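Local atomic coordinates of alpha-fucosidase (Bifidobacterium bifidum, PDB entry 2EAB), a protein that acts as a 1,2-alpha-L-fucosidase, this chain being the catalytic piece of a longer, probably membrane-anchored protein. Residues A31-G36 and W47-L52; P42-W47 and S402-D407; D601-N606 and R630-A635; T608-D613 and K636-P641. All blocks are in the same frame, centred on the assembly; numbering follows the deposited sequence.

Interaction 1 (A31-G36 and W47-L52)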
# COMPACT_ATOMS: atom_id res chain seq x y z
N ALA A 31 -24.74 3.81 6.59
CA ALA A 31 -23.73 4.65 5.96
C ALA A 31 -23.61 5.99 6.69
O ALA A 31 -23.41 7.05 6.08
CB ALA A 31 -24.05 4.86 4.48
N THR A 32 -23.73 5.93 8.02
CA THR A 32 -23.82 7.13 8.85
C THR A 32 -22.48 7.64 9.37
O THR A 32 -22.43 8.67 10.06
CB THR A 32 -24.76 6.92 10.06
OG1 THR A 32 -24.23 5.90 10.91
CG2 THR A 32 -26.16 6.53 9.60
N ALA A 33 -21.39 6.93 9.09
CA ALA A 33 -20.07 7.42 9.48
C ALA A 33 -19.68 8.65 8.66
O ALA A 33 -20.29 8.93 7.62
CB ALA A 33 -19.02 6.33 9.33
N THR A 34 -18.70 9.40 9.14
CA THR A 34 -18.23 10.61 8.46
C THR A 34 -17.96 10.34 6.98
O THR A 34 -17.23 9.41 6.64
CB THR A 34 -16.94 11.14 9.11
OG1 THR A 34 -17.17 11.31 10.52
CG2 THR A 34 -16.54 12.48 8.52
N ALA A 35 -18.57 11.15 6.12
CA ALA A 35 -18.46 10.99 4.67
C ALA A 35 -17.11 11.46 4.13
O ALA A 35 -16.49 10.78 3.32
CB ALA A 35 -19.59 11.72 3.97
N GLY A 36 -16.68 12.64 4.58
CA GLY A 36 -15.42 13.22 4.12
C GLY A 36 -15.58 13.99 2.82
O GLY A 36 -16.64 13.97 2.18
N TRP A 47 -21.96 4.28 -1.52
CA TRP A 47 -21.01 3.40 -2.21
C TRP A 47 -19.81 3.06 -1.30
O TRP A 47 -19.48 1.88 -1.11
CB TRP A 47 -20.51 4.03 -3.52
CG TRP A 47 -19.39 3.21 -4.11
CD1 TRP A 47 -19.51 2.11 -4.90
CD2 TRP A 47 -17.98 3.40 -3.89
NE1 TRP A 47 -18.26 1.61 -5.20
CE2 TRP A 47 -17.31 2.38 -4.59
CE3 TRP A 47 -17.23 4.35 -3.19
CZ2 TRP A 47 -15.91 2.27 -4.60
CZ3 TRP A 47 -15.84 4.24 -3.19
CH2 TRP A 47 -15.20 3.21 -3.89
N GLN A 48 -19.17 4.08 -0.75
CA GLN A 48 -17.91 3.86 -0.04
C GLN A 48 -18.08 3.15 1.29
O GLN A 48 -17.15 2.50 1.77
CB GLN A 48 -17.14 5.17 0.17
CG GLN A 48 -17.78 6.12 1.16
CD GLN A 48 -16.89 7.28 1.53
OE1 GLN A 48 -15.67 7.25 1.32
NE2 GLN A 48 -17.48 8.31 2.12
N GLN A 49 -19.27 3.25 1.89
CA GLN A 49 -19.49 2.69 3.22
C GLN A 49 -20.08 1.29 3.22
O GLN A 49 -20.00 0.59 4.24
CB GLN A 49 -20.36 3.63 4.08
CG GLN A 49 -19.77 5.01 4.26
CD GLN A 49 -20.24 5.73 5.51
OE1 GLN A 49 -20.59 5.11 6.52
NE2 GLN A 49 -20.22 7.06 5.46
N THR A 50 -20.68 0.88 2.11
CA THR A 50 -21.56 -0.29 2.13
C THR A 50 -21.32 -1.37 1.07
O THR A 50 -21.79 -2.50 1.25
CB THR A 50 -23.06 0.11 2.07
OG1 THR A 50 -23.36 0.61 0.77
CG2 THR A 50 -23.41 1.16 3.11
N THR A 51 -20.63 -1.05 -0.02
CA THR A 51 -20.48 -2.01 -1.11
C THR A 51 -19.28 -2.94 -0.90
O THR A 51 -18.37 -2.64 -0.13
CB THR A 51 -20.39 -1.31 -2.49
OG1 THR A 51 -19.20 -0.51 -2.54
CG2 THR A 51 -21.62 -0.43 -2.74
N LEU A 52 -19.29 -4.07 -1.60
CA LEU A 52 -18.30 -5.11 -1.36
C LEU A 52 -17.40 -5.30 -2.57
O LEU A 52 -17.88 -5.59 -3.66
CB LEU A 52 -18.98 -6.42 -0.94
CG LEU A 52 -19.68 -6.36 0.42
CD1 LEU A 52 -20.55 -7.59 0.66
CD2 LEU A 52 -18.67 -6.18 1.55

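Interaction 2 (P42-W47 and S402-D407)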
# COMPACT_ATOMS: atom_id res chain seq x y z
N PRO A 42 -25.14 11.73 -1.35
CA PRO A 42 -25.45 10.56 -0.52
C PRO A 42 -25.24 9.22 -1.23
O PRO A 42 -24.89 8.24 -0.57
CB PRO A 42 -26.93 10.75 -0.17
CG PRO A 42 -27.15 12.22 -0.27
CD PRO A 42 -26.29 12.66 -1.42
N ASP A 43 -25.44 9.17 -2.54
CA ASP A 43 -25.24 7.92 -3.29
C ASP A 43 -23.76 7.52 -3.35
O ASP A 43 -23.42 6.34 -3.23
CB ASP A 43 -25.82 8.05 -4.70
CG ASP A 43 -25.98 6.70 -5.37
OD1 ASP A 43 -26.67 5.82 -4.81
OD2 ASP A 43 -25.43 6.52 -6.48
N ASN A 44 -22.89 8.50 -3.54
CA ASN A 44 -21.45 8.23 -3.51
C ASN A 44 -20.99 7.83 -2.12
O ASN A 44 -20.17 6.92 -1.96
CB ASN A 44 -20.67 9.45 -4.00
CG ASN A 44 -20.87 9.72 -5.48
OD1 ASN A 44 -21.21 8.82 -6.25
ND2 ASN A 44 -20.63 10.96 -5.89
N ASN A 45 -21.52 8.50 -1.10
CA ASN A 45 -21.22 8.12 0.27
C ASN A 45 -21.70 6.70 0.58
O ASN A 45 -20.99 5.94 1.25
CB ASN A 45 -21.81 9.09 1.27
CG ASN A 45 -21.49 8.69 2.70
OD1 ASN A 45 -20.32 8.64 3.08
ND2 ASN A 45 -22.51 8.35 3.47
N ARG A 46 -22.89 6.35 0.11
CA ARG A 46 -23.39 5.00 0.31
C ARG A 46 -22.44 3.98 -0.31
O ARG A 46 -22.13 2.95 0.30
CB ARG A 46 -24.81 4.83 -0.25
CG ARG A 46 -25.46 3.49 0.11
CD ARG A 46 -26.05 3.48 1.52
NE ARG A 46 -27.18 4.39 1.66
CZ ARG A 46 -27.79 4.67 2.81
NH1 ARG A 46 -27.38 4.11 3.95
NH2 ARG A 46 -28.81 5.51 2.83
N TRP A 47 -21.96 4.28 -1.52
CA TRP A 47 -21.01 3.40 -2.21
C TRP A 47 -19.81 3.06 -1.30
O TRP A 47 -19.48 1.88 -1.11
CB TRP A 47 -20.51 4.03 -3.52
CG TRP A 47 -19.39 3.21 -4.11
CD1 TRP A 47 -19.51 2.11 -4.90
CD2 TRP A 47 -17.98 3.40 -3.89
NE1 TRP A 47 -18.26 1.61 -5.20
CE2 TRP A 47 -17.31 2.38 -4.59
CE3 TRP A 47 -17.23 4.35 -3.19
CZ2 TRP A 47 -15.91 2.27 -4.60
CZ3 TRP A 47 -15.84 4.24 -3.19
CH2 TRP A 47 -15.20 3.21 -3.89
N SER A 402 -13.40 2.72 -7.07
CA SER A 402 -13.88 4.09 -6.93
C SER A 402 -15.24 4.25 -7.60
O SER A 402 -15.57 3.50 -8.51
CB SER A 402 -12.91 5.09 -7.54
OG SER A 402 -12.91 4.95 -8.95
N VAL A 403 -15.99 5.24 -7.14
CA VAL A 403 -17.28 5.58 -7.72
C VAL A 403 -17.28 6.99 -8.34
O VAL A 403 -18.11 7.30 -9.19
CB VAL A 403 -18.43 5.46 -6.68
CG1 VAL A 403 -18.39 6.59 -5.67
CG2 VAL A 403 -19.79 5.38 -7.36
N THR A 404 -16.33 7.82 -7.91
CA THR A 404 -16.25 9.20 -8.36
C THR A 404 -15.39 9.32 -9.62
O THR A 404 -14.46 8.53 -9.82
CB THR A 404 -15.65 10.08 -7.25
OG1 THR A 404 -14.42 9.51 -6.82
CG2 THR A 404 -16.61 10.17 -6.06
N ALA A 405 -15.70 10.30 -10.46
CA ALA A 405 -14.90 10.58 -11.65
C ALA A 405 -15.02 12.03 -12.07
O ALA A 405 -16.07 12.65 -11.91
CB ALA A 405 -15.31 9.66 -12.81
N GLY A 406 -13.94 12.55 -12.62
CA GLY A 406 -13.93 13.85 -13.29
C GLY A 406 -12.62 13.96 -14.04
O GLY A 406 -11.74 13.11 -13.87
N ASP A 407 -12.47 14.99 -14.86
CA ASP A 407 -11.29 15.08 -15.73
C ASP A 407 -10.00 15.47 -15.01
O ASP A 407 -8.94 14.95 -15.33
CB ASP A 407 -11.52 16.09 -16.86
CG ASP A 407 -12.30 15.53 -18.03
OD1 ASP A 407 -12.83 14.39 -17.95
OD2 ASP A 407 -12.40 16.26 -19.04
O HOH W 1 -20.19 9.15 -9.04

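Interaction 3 (D601-N606 and R630-A635)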
# COMPACT_ATOMS: atom_id res chain seq x y z
N ASP A 601 30.85 -2.34 -8.36
CA ASP A 601 31.10 -0.97 -8.78
C ASP A 601 31.99 -0.20 -7.80
O ASP A 601 32.33 0.96 -8.05
CB ASP A 601 29.77 -0.23 -9.01
CG ASP A 601 28.91 -0.89 -10.09
OD1 ASP A 601 29.47 -1.31 -11.12
OD2 ASP A 601 27.68 -0.97 -9.89
N GLY A 602 32.36 -0.84 -6.70
CA GLY A 602 33.23 -0.24 -5.68
C GLY A 602 32.65 1.04 -5.10
O GLY A 602 33.33 2.07 -5.02
N LEU A 603 31.39 0.97 -4.68
CA LEU A 603 30.65 2.15 -4.21
C LEU A 603 30.41 2.20 -2.70
O LEU A 603 30.07 3.25 -2.16
CB LEU A 603 29.32 2.29 -4.97
CG LEU A 603 29.46 2.52 -6.48
CD1 LEU A 603 28.10 2.56 -7.16
CD2 LEU A 603 30.25 3.78 -6.80
N VAL A 604 30.62 1.07 -2.03
CA VAL A 604 30.44 1.00 -0.58
C VAL A 604 31.45 1.90 0.14
O VAL A 604 31.08 2.66 1.04
CB VAL A 604 30.53 -0.46 -0.07
CG1 VAL A 604 30.57 -0.52 1.46
CG2 VAL A 604 29.37 -1.29 -0.60
N GLY A 605 32.71 1.81 -0.27
CA GLY A 605 33.78 2.60 0.32
C GLY A 605 33.95 2.33 1.80
O GLY A 605 33.80 1.19 2.27
N ASN A 606 34.24 3.39 2.55
CA ASN A 606 34.60 3.29 3.96
C ASN A 606 34.51 4.67 4.61
O ASN A 606 34.09 5.64 3.97
CB ASN A 606 36.01 2.70 4.11
CG ASN A 606 37.07 3.53 3.41
OD1 ASN A 606 37.06 4.76 3.46
ND2 ASN A 606 38.01 2.85 2.76
N ARG A 630 33.55 10.40 -0.87
CA ARG A 630 32.11 10.64 -0.84
C ARG A 630 31.37 9.33 -1.06
O ARG A 630 30.29 9.29 -1.63
CB ARG A 630 31.71 11.69 -1.88
CG ARG A 630 32.20 13.09 -1.54
CD ARG A 630 31.76 14.12 -2.57
NE ARG A 630 32.45 13.96 -3.85
CZ ARG A 630 33.60 14.55 -4.18
NH1 ARG A 630 34.22 15.35 -3.32
NH2 ARG A 630 34.13 14.33 -5.38
N SER A 631 31.98 8.24 -0.57
CA SER A 631 31.40 6.91 -0.71
C SER A 631 30.11 6.78 0.10
O SER A 631 29.83 7.59 0.99
CB SER A 631 32.40 5.84 -0.26
OG SER A 631 32.66 5.94 1.13
N TRP A 632 29.34 5.74 -0.21
CA TRP A 632 28.09 5.53 0.49
C TRP A 632 28.28 5.37 2.00
O TRP A 632 27.52 5.93 2.78
CB TRP A 632 27.34 4.33 -0.08
CG TRP A 632 26.91 4.51 -1.50
CD1 TRP A 632 26.91 5.67 -2.24
CD2 TRP A 632 26.39 3.50 -2.37
NE1 TRP A 632 26.43 5.43 -3.50
CE2 TRP A 632 26.10 4.11 -3.61
CE3 TRP A 632 26.13 2.13 -2.21
CZ2 TRP A 632 25.58 3.39 -4.69
CZ3 TRP A 632 25.61 1.42 -3.28
CH2 TRP A 632 25.34 2.05 -4.50
N SER A 633 29.31 4.62 2.41
CA SER A 633 29.61 4.45 3.84
C SER A 633 29.95 5.78 4.51
O SER A 633 29.51 6.05 5.63
CB SER A 633 30.76 3.46 4.05
OG SER A 633 30.41 2.16 3.60
N CYS A 634 30.74 6.60 3.82
CA CYS A 634 31.12 7.90 4.35
C CYS A 634 29.89 8.79 4.51
O CYS A 634 29.64 9.31 5.60
CB CYS A 634 32.16 8.56 3.45
SG CYS A 634 32.60 10.22 4.00
N ALA A 635 29.11 8.94 3.44
CA ALA A 635 27.92 9.78 3.47
C ALA A 635 26.97 9.34 4.59
O ALA A 635 26.48 10.17 5.36
CB ALA A 635 27.21 9.75 2.12

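Interaction 4 (T608-D613 and K636-P641)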
# COMPACT_ATOMS: atom_id res chain seq x y z
N THR A 608 37.23 6.24 5.99
CA THR A 608 38.59 6.75 6.07
C THR A 608 38.66 8.12 5.39
O THR A 608 38.22 8.26 4.25
CB THR A 608 39.59 5.78 5.41
OG1 THR A 608 39.44 4.48 5.97
CG2 THR A 608 41.03 6.26 5.60
N ASP A 609 39.22 9.10 6.10
CA ASP A 609 39.29 10.48 5.61
C ASP A 609 37.91 10.97 5.19
O ASP A 609 37.71 11.52 4.10
CB ASP A 609 40.31 10.61 4.47
CG ASP A 609 41.71 10.21 4.89
OD1 ASP A 609 42.15 10.63 5.99
OD2 ASP A 609 42.38 9.47 4.14
N CYS A 610 36.95 10.75 6.09
CA CYS A 610 35.55 11.02 5.83
C CYS A 610 35.12 12.23 6.65
O CYS A 610 35.17 12.22 7.88
CB CYS A 610 34.72 9.79 6.18
SG CYS A 610 32.94 10.01 6.03
N SER A 611 34.69 13.27 5.94
CA SER A 611 34.33 14.55 6.54
C SER A 611 33.25 15.21 5.70
O SER A 611 33.24 15.05 4.48
CB SER A 611 35.56 15.45 6.59
OG SER A 611 35.20 16.78 6.93
N ALA A 612 32.37 15.96 6.34
CA ALA A 612 31.37 16.75 5.62
C ALA A 612 32.03 17.79 4.72
O ALA A 612 31.42 18.24 3.75
CB ALA A 612 30.40 17.40 6.59
N ASP A 613 33.28 18.14 5.02
CA ASP A 613 34.07 19.03 4.18
C ASP A 613 34.33 18.44 2.79
O ASP A 613 34.63 19.18 1.85
CB ASP A 613 35.40 19.38 4.84
CG ASP A 613 35.25 20.32 6.03
OD1 ASP A 613 34.21 21.00 6.14
OD2 ASP A 613 36.19 20.39 6.85
N LYS A 636 26.73 8.04 4.69
CA LYS A 636 25.82 7.49 5.69
C LYS A 636 26.28 7.84 7.11
O LYS A 636 25.46 8.20 7.96
CB LYS A 636 25.73 5.97 5.53
CG LYS A 636 24.87 5.25 6.55
CD LYS A 636 24.74 3.79 6.20
CE LYS A 636 24.17 2.99 7.35
NZ LYS A 636 25.16 2.78 8.43
N SER A 637 27.59 7.75 7.35
CA SER A 637 28.17 8.01 8.67
C SER A 637 28.09 9.47 9.09
O SER A 637 28.23 9.78 10.27
CB SER A 637 29.63 7.54 8.72
OG SER A 637 30.49 8.45 8.07
N LEU A 638 27.88 10.37 8.13
CA LEU A 638 27.90 11.80 8.40
C LEU A 638 26.52 12.42 8.64
O LEU A 638 26.43 13.58 9.02
CB LEU A 638 28.60 12.55 7.26
CG LEU A 638 30.10 12.28 7.10
CD1 LEU A 638 30.58 12.88 5.80
CD2 LEU A 638 30.90 12.82 8.28
N LEU A 639 25.47 11.64 8.41
CA LEU A 639 24.11 12.16 8.56
C LEU A 639 23.72 12.38 10.01
O LEU A 639 23.04 13.35 10.34
CB LEU A 639 23.10 11.26 7.85
CG LEU A 639 23.19 11.24 6.32
CD1 LEU A 639 22.42 10.06 5.76
CD2 LEU A 639 22.68 12.55 5.71
N LYS A 640 24.16 11.47 10.88
CA LYS A 640 23.82 11.51 12.31
C LYS A 640 22.33 11.86 12.49
O LYS A 640 21.98 12.86 13.13
CB LYS A 640 24.72 12.50 13.05
CG LYS A 640 26.17 12.05 13.15
CD LYS A 640 27.09 13.13 13.73
CE LYS A 640 26.63 13.66 15.07
NZ LYS A 640 27.33 14.95 15.40
N PRO A 641 21.45 11.03 11.91
CA PRO A 641 20.04 11.43 11.80
C PRO A 641 19.29 11.58 13.13
O PRO A 641 18.36 12.39 13.21
CB PRO A 641 19.43 10.31 10.96
CG PRO A 641 20.32 9.14 11.17
CD PRO A 641 21.69 9.70 11.31

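Interaction 1 (A31-G36 and W47-L52)
NE2 of Gln-49 gives hydrogen bonds to two oxygens, Ala-33 O across the contact at 2.9 Å and Asn-45 OD1 one helical turn back. The same amide also accepts, because Ala-33 N donates to Gln-49 OE1 at 3.2 Å, in the carbonyl plane and on a lone pair. One flat side-chain amide thus holds both the N-H and the C=O of a single loop residue, as a neighbouring peptide strand would. NE2 approaches Ala-33 O from above its carbonyl plane, 51° out of it, although Ala-33 O lies close to the Gln-49 amide plane. The extended chi2 of Gln-49 (-155°) carries CD out toward the loop. Beside it, Gln-48 NE2 donates to Ala-35 O at 2.9 Å, here in plane and on a lone pair, while Gln-48 OE1 accepts from Phe-764 N. Asn-45 OD1 takes an N-H from both glutamine amides. Ala-31 CB packs on Gln-49 CB at 3.9 Å and on Thr-50 CG2. At the end of helix 42-50 Gln-49 binds Ala-33 through both amide ends and Gln-48 adds one bond to Ala-35, fastening the irregular 31-36 loop within the N-terminal beta-sandwich region of a family 95 glycoside hydrolase.

Interaction 2 (P42-W47 and S402-D407)
Val-403 and Trp-47 carry this contact through a CH-pi arrangement, with Asn-44 along its flank. It is a worked example of an indole used to join distant parts of a chain: helix 42-50, in the N-terminal beta-sandwich region, meets a loop of the catalytic domain. Val-403 CB stands over the five-membered ring of Trp-47, 3.6 Å from its centroid and 18° off the normal. Its branch CG1 hangs just outside the rim, 3.5 Å from Trp-47 CE3. Val-403 and Trp-47 run antiparallel as they pass. The backbone continues the cover, for Ser-402 C lies above the plane near the rim and Ser-402 CA is 3.4 Å from Trp-47 CH2. The ring is tethered where NE1 bonds to Thr-62 OG1. Val-403 also packs on Arg-71 and Thr-73 of strand 69-76, and the side chain of Ser-402 is about 12 Å from the bound calcium ion. Asn-44 approaches Val-403 obliquely, its OD1 3.6 Å from Val-403 CG1. A water lies 3.0 Å from Asn-44 OD1 and is placed to donate to it and to Val-403 O, although more acceptors surround it than it has protons. On the other arm of the amide, Asn-44 ND2 rests 4.1 Å from the methyl CG2 of Thr-404.

Interaction 3 (D601-N606 and R630-A635)
Val-604 O takes two hydrogen bonds from one residue, Ser-633: the hydroxyl OG at 2.7 Å, which comes in 47° above the carbonyl plane, and the backbone N at 3.0 Å. One residue earlier, Leu-603 O accepts from Trp-632 N at 3.2 Å, the nitrogen sitting almost straight out from the carbonyl (C=O...N 169°). Backbone donors at the start of a helix have no preceding turn to bond to, and here the loop 601-606 supplies oxygens to the first two of helix 632-639. The next donor is met by the N-cap: Ser-631 OG, set between the backbone N and the carbonyl carbon (chi1 67°), gives its own proton to Asn-629 OD1 while accepting weakly from Cys-634 N and, at 3.3 Å, from Asn-606 N. Asn-606 O is answered by Asn-629 ND2, and the backbone N atoms of Leu-603 and Val-604 by the carboxylate of Asp-599. Beside this polar network Leu-603 CB makes a CH-pi contact over the six-membered ring of Trp-632, 3.8 Å from its centroid, and CD1 is 3.6 Å from Trp-632 CZ2. Trp-632 also packs on Ala-590 and Ile-591 of helix 577-596, in the catalytic domain. Gly-605 brings its CA within 3.6 Å of Ser-631 CB.

Interaction 4 (T608-D613 and K636-P641)
Leu-638 CD1 lies against the backbone of the loop 608-613, 3.5 Å from Ser-611 C and 3.6 Å from Ala-612 N. The same methyl is 3.7 Å from Cys-610 SG, and the other, CD2, keeps a little farther from both Ala-612 N and the sulfur. CD1 thus touches both the sulfur and the peptide that follows it. With chi1 at -67°, CG of Leu-638 is itself 3.8 Å from Cys-610 SG. Cys-610 SG also lies 3.5 Å from Ser-637 OG; that hydroxyl has its hydrogen bond to Cys-634 O, one turn earlier in the helix. Further out, an ST turn, in which Asp-613 N donates to Ser-611 OG at 3.0 Å, overlaps the start of the 3-10 segment at Ala-612. Leu-638 is backed by Trp-615 and by Leu-558 of strand 558-565, on which Ala-612 packs too. The sulfur itself is fixed by the disulfide from Cys-610 to Cys-634, with SG of Cys-610 anti to its backbone N (chi1 176°). Helix 632-639 and the loop before it are thus stapled together on the periphery of the catalytic domain, which in family 95 is an (alpha/alpha)6 barrel.

From the N terminus, interaction 1 comes first, closing a short loop between strand 19-22 and the end of helix 42-50. Interaction 2 starts from the same helix, shares Trp-47 with interaction 1, and spans 354 intervening residues to join the beta-sandwich region to a loop of the catalytic domain. Their segments alternate, so the two cross, and they touch where Ala-31 and Ala-35 meet Asn-45. Interactions 3 and 4 follow in series, on the opposite side of the chain's centre. Both close the loop between helix 577-596 and helix 632-639, with 23 and 22 residues between their segments. They also cross, using the start and the end of helix 632-639, with the disulfide linking them.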